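Local coordinates for Two-component response regulator (Geobacillus stearothermophilus, PDB 6SWI), which probably binds DNA through this C-terminal, AraC-type helix-turn-helix domain to regulate transcription of genes for arabinan utilization, at residues 4-9 with 37-42; 16-21 with 56-61; 66-71 with 102-107. One frame throughout, in Å; residues are numbered along the deposited sequence.

Contact 1: residues 4-9 with 37-42; sequences SPIVRR and VYLSRM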
loop_
_atom_site.group_PDB
_atom_site.type_symbol
_atom_site.label_atom_id
_atom_site.label_comp_id
_atom_site.label_asym_id
_atom_site.label_seq_id
_atom_site.Cartn_x
_atom_site.Cartn_y
_atom_site.Cartn_z
ATOM N N SER A 4 -9.235 -19.648 0.390
ATOM C CA SER A 4 -10.638 -19.886 0.687
ATOM C C SER A 4 -11.473 -18.685 0.249
ATOM O O SER A 4 -10.969 -17.563 0.158
ATOM C CB SER A 4 -10.830 -20.116 2.184
ATOM O OG SER A 4 -10.686 -18.908 2.903
ATOM N N PRO A 5 -12.763 -18.903 -0.033
ATOM C CA PRO A 5 -13.607 -17.787 -0.495
ATOM C C PRO A 5 -13.564 -16.537 0.373
ATOM O O PRO A 5 -13.498 -15.428 -0.166
ATOM C CB PRO A 5 -15.003 -18.419 -0.565
ATOM C CG PRO A 5 -14.726 -19.864 -0.883
ATOM C CD PRO A 5 -13.451 -20.206 -0.154
ATOM N N ILE A 6 -13.581 -16.675 1.699
ATOM C CA ILE A 6 -13.629 -15.492 2.553
ATOM C C ILE A 6 -12.326 -14.706 2.470
ATOM O O ILE A 6 -12.333 -13.467 2.459
ATOM C CB ILE A 6 -14.001 -15.868 4.000
ATOM C CG1 ILE A 6 -14.240 -14.605 4.831
ATOM C CG2 ILE A 6 -12.922 -16.738 4.636
ATOM C CD1 ILE A 6 -14.568 -14.875 6.283
ATOM N N VAL A 7 -11.190 -15.405 2.411
ATOM C CA VAL A 7 -9.905 -14.718 2.347
ATOM C C VAL A 7 -9.712 -14.089 0.977
ATOM O O VAL A 7 -9.223 -12.961 0.859
ATOM C CB VAL A 7 -8.753 -15.662 2.733
ATOM C CG1 VAL A 7 -7.415 -14.961 2.574
ATOM C CG2 VAL A 7 -8.934 -16.154 4.162
ATOM N N ARG A 8 -10.112 -14.796 -0.081
ATOM C CA ARG A 8 -10.037 -14.219 -1.418
ATOM C C ARG A 8 -10.883 -12.953 -1.519
ATOM O O ARG A 8 -10.438 -11.940 -2.075
ATOM C CB ARG A 8 -10.489 -15.246 -2.455
ATOM C CG ARG A 8 -10.552 -14.697 -3.873
ATOM C CD ARG A 8 -10.468 -15.819 -4.895
ATOM N NE ARG A 8 -9.245 -16.605 -4.742
ATOM C CZ ARG A 8 -8.072 -16.276 -5.276
ATOM N NH1 ARG A 8 -7.959 -15.176 -6.005
ATOM N NH2 ARG A 8 -7.011 -17.050 -5.083
ATOM N N ARG A 9 -12.104 -12.993 -0.978
ATOM C CA ARG A 9 -12.979 -11.824 -1.026
ATOM C C ARG A 9 -12.394 -10.664 -0.233
ATOM O O ARG A 9 -12.462 -9.504 -0.665
ATOM C CB ARG A 9 -14.361 -12.181 -0.481
ATOM C CG ARG A 9 -15.221 -13.010 -1.416
ATOM C CD ARG A 9 -16.395 -13.633 -0.684
ATOM N NE ARG A 9 -17.003 -14.712 -1.456
ATOM C CZ ARG A 9 -17.771 -15.662 -0.933
ATOM N NH1 ARG A 9 -18.027 -15.664 0.364
ATOM N NH2 ARG A 9 -18.279 -16.608 -1.712
ATOM N N VAL A 37 -13.060 -11.624 14.390
ATOM C CA VAL A 37 -12.054 -12.552 14.887
ATOM C C VAL A 37 -11.844 -13.684 13.892
ATOM O O VAL A 37 -10.708 -14.044 13.571
ATOM C CB VAL A 37 -12.435 -13.069 16.285
ATOM C CG1 VAL A 37 -11.400 -14.066 16.778
ATOM C CG2 VAL A 37 -12.564 -11.903 17.262
ATOM N N TYR A 38 -12.936 -14.263 13.384
ATOM C CA TYR A 38 -12.814 -15.293 12.358
ATOM C C TYR A 38 -12.037 -14.779 11.153
ATOM O O TYR A 38 -11.115 -15.438 10.661
ATOM C CB TYR A 38 -14.205 -15.756 11.924
ATOM C CG TYR A 38 -14.160 -16.859 10.898
ATOM C CD1 TYR A 38 -13.852 -18.169 11.272
ATOM C CD2 TYR A 38 -14.406 -16.604 9.561
ATOM C CE1 TYR A 38 -13.798 -19.199 10.335
ATOM C CE2 TYR A 38 -14.353 -17.625 8.613
ATOM C CZ TYR A 38 -14.051 -18.919 9.008
ATOM O OH TYR A 38 -14.002 -19.932 8.074
ATOM N N LEU A 39 -12.391 -13.590 10.665
ATOM C CA LEU A 39 -11.718 -13.059 9.487
ATOM C C LEU A 39 -10.235 -12.851 9.751
ATOM O O LEU A 39 -9.390 -13.211 8.923
ATOM C CB LEU A 39 -12.367 -11.743 9.072
ATOM C CG LEU A 39 -11.733 -11.074 7.848
ATOM C CD1 LEU A 39 -11.813 -11.979 6.624
ATOM C CD2 LEU A 39 -12.404 -9.740 7.558
ATOM N N SER A 40 -9.903 -12.256 10.898
ATOM C CA SER A 40 -8.503 -12.034 11.249
ATOM C C SER A 40 -7.737 -13.341 11.255
ATOM O O SER A 40 -6.619 -13.425 10.727
ATOM C CB SER A 40 -8.429 -11.389 12.631
ATOM O OG SER A 40 -7.095 -11.061 12.990
ATOM N N ARG A 41 -8.321 -14.375 11.865
ATOM C CA ARG A 41 -7.645 -15.659 11.958
ATOM C C ARG A 41 -7.454 -16.282 10.591
ATOM O O ARG A 41 -6.399 -16.866 10.313
ATOM C CB ARG A 41 -8.461 -16.615 12.816
ATOM C CG ARG A 41 -8.445 -16.288 14.279
ATOM C CD ARG A 41 -9.167 -17.368 15.075
ATOM N NE ARG A 41 -8.613 -18.678 14.751
ATOM C CZ ARG A 41 -9.181 -19.560 13.935
ATOM N NH1 ARG A 41 -10.352 -19.297 13.373
ATOM N NH2 ARG A 41 -8.570 -20.706 13.679
ATOM N N MET A 42 -8.465 -16.191 9.727
ATOM C CA MET A 42 -8.361 -16.856 8.435
ATOM C C MET A 42 -7.364 -16.147 7.530
ATOM O O MET A 42 -6.615 -16.804 6.800
ATOM C CB MET A 42 -9.724 -16.945 7.771
ATOM C CG MET A 42 -10.669 -17.813 8.566
ATOM S SD MET A 42 -10.227 -19.530 8.554
ATOM C CE MET A 42 -10.888 -19.912 6.952
#
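The ring of Tyr38 meets Ile6 at its edge, where Ile6 CD1 lies in the ring plane 3.6 Å from Tyr38 CE2, while one face of the ring is covered by Met42 CG, one helical turn on, offset toward the rim. Helix 36-47 sits where the recognition helix falls in the first helix-turn-helix of AraC-type domains, and residues 5-9 of helix 5-17 cross residues 37-42 at -86°, their axes 10.0 Å apart. So steep a crossing leaves the contact to a few, mostly apolar, side chains. Ile6, in one of its two conformers, carries most of it: CG1 stands anti to the backbone N (chi1 -172°), and from there Ile6 CG1 reaches Leu39 CD1 at 4.0 Å. A beta-branched residue suits this place because it has a second branch to offer: Ile6 CG2 lies 4.4 Å from Met42 CE, a looser contact. Val7, short and buried, lets the backbones approach, its CA and that of Met42 being 6.6 Å apart. Leu39 continues inward onto Leu25 and Leu32 of helix 25-32, tying the contact to the rest of the motif. Ser4, the N-cap of helix 5-17, bonds through OG to Glu46 farther along helix 36-47. Deeper in, Val7 CG2 packs 3.8 Å from Met42 CB.

Contact 2: residues 16-21 with 56-61; sequences KHFSQS and TKIRME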
loop_
_atom_site.group_PDB
_atom_site.type_symbol
_atom_site.label_atom_id
_atom_site.label_comp_id
_atom_site.label_asym_id
_atom_site.label_seq_id
_atom_site.Cartn_x
_atom_site.Cartn_y
_atom_site.Cartn_z
ATOM N N LYS A 16 -8.869 -3.227 -3.837
ATOM C CA LYS A 16 -9.632 -2.153 -4.457
ATOM C C LYS A 16 -9.728 -0.907 -3.590
ATOM O O LYS A 16 -9.832 0.200 -4.134
ATOM C CB LYS A 16 -11.049 -2.628 -4.797
ATOM C CG LYS A 16 -11.190 -3.274 -6.168
ATOM C CD LYS A 16 -12.645 -3.356 -6.608
ATOM C CE LYS A 16 -13.433 -4.314 -5.744
ATOM N NZ LYS A 16 -14.817 -4.531 -6.254
ATOM N N HIS A 17 -9.698 -1.049 -2.262
ATOM C CA HIS A 17 -10.089 0.032 -1.366
ATOM C C HIS A 17 -8.995 0.487 -0.417
ATOM O O HIS A 17 -9.279 1.239 0.519
ATOM C CB HIS A 17 -11.370 -0.329 -0.614
ATOM C CG HIS A 17 -12.558 -0.367 -1.505
ATOM N ND1 HIS A 17 -13.237 -1.524 -1.820
ATOM C CD2 HIS A 17 -13.148 0.623 -2.212
ATOM C CE1 HIS A 17 -14.215 -1.235 -2.658
ATOM N NE2 HIS A 17 -14.184 0.061 -2.910
ATOM N N PHE A 18 -7.747 0.091 -0.648
ATOM C CA PHE A 18 -6.677 0.491 0.257
ATOM C C PHE A 18 -6.523 2.006 0.343
ATOM O O PHE A 18 -5.954 2.498 1.321
ATOM C CB PHE A 18 -5.368 -0.142 -0.202
ATOM C CG PHE A 18 -4.907 0.368 -1.524
ATOM C CD1 PHE A 18 -4.150 1.531 -1.615
ATOM C CD2 PHE A 18 -5.255 -0.285 -2.685
ATOM C CE1 PHE A 18 -3.752 2.016 -2.831
ATOM C CE2 PHE A 18 -4.852 0.195 -3.900
ATOM C CZ PHE A 18 -4.099 1.338 -3.981
ATOM N N SER A 19 -6.996 2.753 -0.662
ATOM C CA SER A 19 -6.889 4.209 -0.623
ATOM C C SER A 19 -7.777 4.833 0.444
ATOM O O SER A 19 -7.633 6.029 0.721
ATOM C CB SER A 19 -7.238 4.818 -1.984
ATOM O OG SER A 19 -8.597 4.586 -2.301
ATOM N N GLN A 20 -8.673 4.057 1.051
ATOM C CA GLN A 20 -9.654 4.575 1.996
ATOM C C GLN A 20 -9.088 4.533 3.411
ATOM O O GLN A 20 -8.778 3.457 3.935
ATOM C CB GLN A 20 -10.947 3.767 1.914
ATOM C CG GLN A 20 -11.577 3.807 0.547
ATOM C CD GLN A 20 -11.806 5.229 0.082
ATOM O OE1 GLN A 20 -12.527 5.993 0.726
ATOM N NE2 GLN A 20 -11.171 5.605 -1.025
ATOM N N SER A 21 -8.947 5.710 4.023
ATOM C CA SER A 21 -8.284 5.762 5.316
ATOM C C SER A 21 -9.133 5.177 6.434
ATOM O O SER A 21 -8.611 4.983 7.533
ATOM C CB SER A 21 -7.868 7.186 5.674
ATOM O OG SER A 21 -8.990 8.043 5.648
ATOM N N THR A 56 -1.067 -2.569 4.869
ATOM C CA THR A 56 0.067 -1.650 4.831
ATOM C C THR A 56 0.996 -1.973 3.671
ATOM O O THR A 56 1.478 -1.066 2.983
ATOM C CB THR A 56 0.811 -1.672 6.169
ATOM O OG1 THR A 56 -0.091 -1.306 7.222
ATOM C CG2 THR A 56 2.001 -0.716 6.166
ATOM N N LYS A 57 1.252 -3.258 3.431
ATOM C CA LYS A 57 2.121 -3.635 2.325
ATOM C C LYS A 57 1.550 -3.170 0.993
ATOM O O LYS A 57 2.277 -2.610 0.163
ATOM C CB LYS A 57 2.353 -5.142 2.315
ATOM C CG LYS A 57 3.290 -5.572 1.206
ATOM C CD LYS A 57 3.775 -6.985 1.423
ATOM C CE LYS A 57 2.608 -7.945 1.494
ATOM N NZ LYS A 57 3.075 -9.331 1.727
ATOM N N ILE A 58 0.249 -3.375 0.774
ATOM C CA ILE A 58 -0.377 -2.933 -0.470
ATOM C C ILE A 58 -0.265 -1.423 -0.612
ATOM O O ILE A 58 0.056 -0.902 -1.689
ATOM C CB ILE A 58 -1.843 -3.399 -0.518
ATOM C CG1 ILE A 58 -1.912 -4.911 -0.695
ATOM C CG2 ILE A 58 -2.592 -2.677 -1.622
ATOM C CD1 ILE A 58 -3.280 -5.497 -0.395
ATOM N N ARG A 59 -0.519 -0.700 0.481
ATOM C CA ARG A 59 -0.427 0.754 0.447
ATOM C C ARG A 59 0.981 1.229 0.126
ATOM O O ARG A 59 1.160 2.155 -0.673
ATOM C CB ARG A 59 -0.880 1.323 1.784
ATOM C CG ARG A 59 -2.357 1.185 2.000
ATOM C CD ARG A 59 -2.754 1.560 3.403
ATOM N NE ARG A 59 -4.176 1.841 3.461
ATOM C CZ ARG A 59 -4.876 2.021 4.572
ATOM N NH1 ARG A 59 -4.295 1.911 5.756
ATOM N NH2 ARG A 59 -6.165 2.307 4.482
ATOM N N MET A 60 1.992 0.637 0.762
ATOM C CA MET A 60 3.352 1.124 0.564
ATOM C C MET A 60 3.862 0.779 -0.827
ATOM O O MET A 60 4.611 1.561 -1.430
ATOM C CB MET A 60 4.267 0.580 1.664
ATOM C CG MET A 60 3.898 1.065 3.076
ATOM S SD MET A 60 3.898 2.872 3.258
ATOM C CE MET A 60 2.156 3.237 3.318
ATOM N N GLU A 61 3.451 -0.367 -1.369
ATOM C CA GLU A 61 3.847 -0.679 -2.735
ATOM C C GLU A 61 3.178 0.253 -3.747
ATOM O O GLU A 61 3.812 0.663 -4.725
ATOM C CB GLU A 61 3.637 -2.157 -3.037
ATOM C CG GLU A 61 4.453 -3.051 -2.094
ATOM C CD GLU A 61 5.861 -3.348 -2.600
ATOM O OE1 GLU A 61 6.564 -2.399 -3.016
ATOM O OE2 GLU A 61 6.275 -4.527 -2.552
HETATM O O HOH W 1 -7.075 2.326 7.120
#
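Phe18 and Arg59 slide past each other in opposite directions, the ring and the guanidinium turned 70° apart, where the turn after helix 5-17 meets the middle of helix 51-69. In AraC-type domains a long helix of this kind links the two helix-turn-helix motifs, and here the type I turn from His17 to Gln20 rests against it. Phe18 CG lies between the backbone N and the carbonyl carbon (chi1 66°). The ring packs on the helix with Phe18 CD2 3.7 Å from Ile58 CG2, and Leu55 and Lys62 touch the same side chain. A large flat hydrocarbon suits a place that touches residues on successive turns. Arg59 combines an apolar stem with a polar end. Its chain, extended from CG to NE, first runs by Phe18, with Arg59 CG 4.0 Å from Phe18 CB, and then presents its nitrogens side-on to a single carbonyl oxygen. The bond from Arg59 NE to Phe18 O is 2.9 Å and fairly straight (159°), uses a lone pair in the carbonyl plane and lies close to the guanidinium plane. Arg59 NH2 reaches the same Phe18 O at 3.2 Å, tilted from the carbonyl plane. Two bonds to one atom hold the guanidinium against rotation, and a long side chain suits this reach; Val81 and Tyr83 also touch it. Arg59 NH2 also donates to a water at 2.8 Å, which in turn gives a weak bond to Ser21 O.

Contact 3: residues 66-71 with 102-107; sequences LLLSTE and NQYRRT
Arg105 NE donates to Leu67 O at 2.8 Å, nearly straight at 165° and onto a lone pair in the carbonyl plane, which joins helix 101-108 to the C-terminal end of helix 51-69 beside the second helix-turn-helix of this AraC-type domain. Carbonyls in the last turn of a helix lack helical partners, and a long side chain with several N-H groups suits Leu67 O there. In the following loop, Arg105 NH2 adds a weak bond to Thr70 O at 3.0 Å, and a hydrogen bond to Leu72 O. Leu67 CD2 lies 3.7 Å above the guanidinium plane, over its centre, an apolar branch covering the charged group. Next door, Tyr104 CE2 packs 3.8 Å from Leu68 CG, the two side chains crossing at about a right angle. An alanine in place of Arg105 would probably leave Leu67 O without this partner and open a gap over Leu67 CD2. Farther out, Ile74 and Ile77 of helix 74-80 touch both Leu67 and Arg105, and Phe93 of helix 86-97 meets the Tyr104 ring edge-to-face. The turn that presents Thr70 O is steadied where Thr70 OG1 donates to Leu66 O at 2.7 Å.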
loop_
_atom_site.group_PDB
_atom_site.type_symbol
_atom_site.label_atom_id
_atom_site.label_comp_id
_atom_site.label_asym_id
_atom_site.label_seq_id
_atom_site.Cartn_x
_atom_site.Cartn_y
_atom_site.Cartn_z
ATOM N N LEU A 66 3.745 5.312 -7.150
ATOM C CA LEU A 66 3.447 6.721 -7.398
ATOM C C LEU A 66 4.685 7.592 -7.252
ATOM O O LEU A 66 4.831 8.585 -7.972
ATOM C CB LEU A 66 2.346 7.199 -6.452
ATOM C CG LEU A 66 0.961 6.596 -6.703
ATOM C CD1 LEU A 66 0.038 6.929 -5.552
ATOM C CD2 LEU A 66 0.382 7.099 -8.003
ATOM N N LEU A 67 5.588 7.245 -6.338
ATOM C CA LEU A 67 6.805 8.029 -6.173
ATOM C C LEU A 67 7.665 7.977 -7.424
ATOM O O LEU A 67 8.329 8.963 -7.762
ATOM C CB LEU A 67 7.611 7.517 -4.978
ATOM C CG LEU A 67 7.035 7.894 -3.605
ATOM C CD1 LEU A 67 7.672 7.075 -2.509
ATOM C CD2 LEU A 67 7.234 9.374 -3.321
ATOM N N LEU A 68 7.670 6.847 -8.128
ATOM C CA LEU A 68 8.543 6.699 -9.280
ATOM C C LEU A 68 7.877 7.086 -10.589
ATOM O O LEU A 68 8.571 7.497 -11.526
ATOM C CB LEU A 68 9.038 5.258 -9.379
ATOM C CG LEU A 68 9.808 4.815 -8.138
ATOM C CD1 LEU A 68 10.455 3.456 -8.359
ATOM C CD2 LEU A 68 10.844 5.854 -7.692
ATOM N N SER A 69 6.558 6.968 -10.687
ATOM C CA SER A 69 5.863 7.158 -11.952
ATOM C C SER A 69 5.084 8.457 -12.019
ATOM O O SER A 69 4.403 8.699 -13.014
ATOM C CB SER A 69 4.922 5.987 -12.219
ATOM O OG SER A 69 3.866 6.016 -11.286
ATOM N N THR A 70 5.159 9.286 -10.989
ATOM C CA THR A 70 4.542 10.601 -10.998
ATOM C C THR A 70 5.470 11.553 -10.271
ATOM O O THR A 70 6.397 11.143 -9.565
ATOM C CB THR A 70 3.191 10.659 -10.261
ATOM O OG1 THR A 70 3.414 10.730 -8.844
ATOM C CG2 THR A 70 2.290 9.482 -10.597
ATOM N N GLU A 71 5.183 12.843 -10.421
ATOM C CA GLU A 71 5.855 13.885 -9.663
ATOM C C GLU A 71 4.954 14.445 -8.570
ATOM O O GLU A 71 5.153 15.575 -8.119
ATOM C CB GLU A 71 6.403 14.968 -10.596
ATOM C CG GLU A 71 7.471 14.410 -11.538
ATOM C CD GLU A 71 7.947 15.388 -12.591
ATOM O OE1 GLU A 71 7.246 16.386 -12.855
ATOM O OE2 GLU A 71 9.033 15.145 -13.166
ATOM N N ASN A 102 11.358 10.592 0.228
ATOM C CA ASN A 102 12.195 11.421 -0.631
ATOM C C ASN A 102 13.453 10.690 -1.073
ATOM O O ASN A 102 13.873 10.820 -2.227
ATOM C CB ASN A 102 12.541 12.737 0.060
ATOM C CG ASN A 102 11.489 13.793 -0.173
ATOM O OD1 ASN A 102 11.224 14.183 -1.313
ATOM N ND2 ASN A 102 10.877 14.260 0.907
ATOM N N GLN A 103 14.089 9.943 -0.171
ATOM C CA GLN A 103 15.275 9.204 -0.576
ATOM C C GLN A 103 14.931 8.047 -1.503
ATOM O O GLN A 103 15.742 7.693 -2.367
ATOM C CB GLN A 103 16.064 8.746 0.646
ATOM C CG GLN A 103 16.926 9.849 1.263
ATOM C CD GLN A 103 17.990 10.355 0.308
ATOM O OE1 GLN A 103 18.362 11.527 0.339
ATOM N NE2 GLN A 103 18.484 9.467 -0.548
ATOM N N TYR A 104 13.746 7.453 -1.352
ATOM C CA TYR A 104 13.287 6.452 -2.311
ATOM C C TYR A 104 13.290 7.033 -3.723
ATOM O O TYR A 104 13.814 6.426 -4.667
ATOM C CB TYR A 104 11.891 5.957 -1.902
ATOM C CG TYR A 104 11.434 4.742 -2.675
ATOM C CD1 TYR A 104 11.769 3.461 -2.252
ATOM C CD2 TYR A 104 10.659 4.873 -3.815
ATOM C CE1 TYR A 104 11.356 2.343 -2.954
ATOM C CE2 TYR A 104 10.246 3.753 -4.533
ATOM C CZ TYR A 104 10.603 2.496 -4.094
ATOM O OH TYR A 104 10.217 1.375 -4.800
ATOM N N ARG A 105 12.749 8.242 -3.875
ATOM C CA ARG A 105 12.772 8.919 -5.165
ATOM C C ARG A 105 14.188 9.232 -5.622
ATOM O O ARG A 105 14.548 8.965 -6.771
ATOM C CB ARG A 105 12.003 10.224 -5.058
ATOM C CG ARG A 105 10.606 10.108 -5.501
ATOM C CD ARG A 105 9.909 11.434 -5.489
ATOM N NE ARG A 105 8.644 11.277 -6.176
ATOM C CZ ARG A 105 7.572 12.016 -5.960
ATOM N NH1 ARG A 105 7.583 12.975 -5.036
ATOM N NH2 ARG A 105 6.480 11.768 -6.658
ATOM N N ARG A 106 14.993 9.849 -4.756
ATOM C CA ARG A 106 16.324 10.264 -5.183
ATOM C C ARG A 106 17.138 9.083 -5.695
ATOM O O ARG A 106 17.897 9.215 -6.663
ATOM C CB ARG A 106 17.045 10.991 -4.051
ATOM C CG ARG A 106 16.451 12.355 -3.749
ATOM C CD ARG A 106 17.291 13.134 -2.751
ATOM N NE ARG A 106 18.545 13.606 -3.322
ATOM C CZ ARG A 106 18.682 14.758 -3.970
ATOM N NH1 ARG A 106 17.635 15.553 -4.133
ATOM N NH2 ARG A 106 19.862 15.112 -4.458
ATOM N N THR A 107 16.979 7.915 -5.078
ATOM C CA THR A 107 17.774 6.777 -5.513
ATOM C C THR A 107 17.201 6.093 -6.746
ATOM O O THR A 107 17.972 5.558 -7.553
ATOM C CB THR A 107 17.957 5.778 -4.374
ATOM O OG1 THR A 107 16.677 5.383 -3.863
ATOM C CG2 THR A 107 18.784 6.409 -3.271
#

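How the contacts relate
Contacts 1 and 3 set helices against one another, while contact 2 sets a turn against a helix; none is wholly buried. Contacts 1 and 3 are partly buried and lie on opposite sides of the chain's centre, about 34 Å apart between centres; contact 2 is a surface contact, although it sits near that centre. Helix 5-17 serves contacts 1 and 2, and helix 51-69 serves contacts 2 and 3, so the three form a series along the molecule. Their chemistry divides differently. Contact 1 joins two helices through mostly apolar side chains, whereas contacts 2 and 3 each add an arginine that bonds to backbone carbonyl oxygen, one in contact 2 and more than one in contact 3.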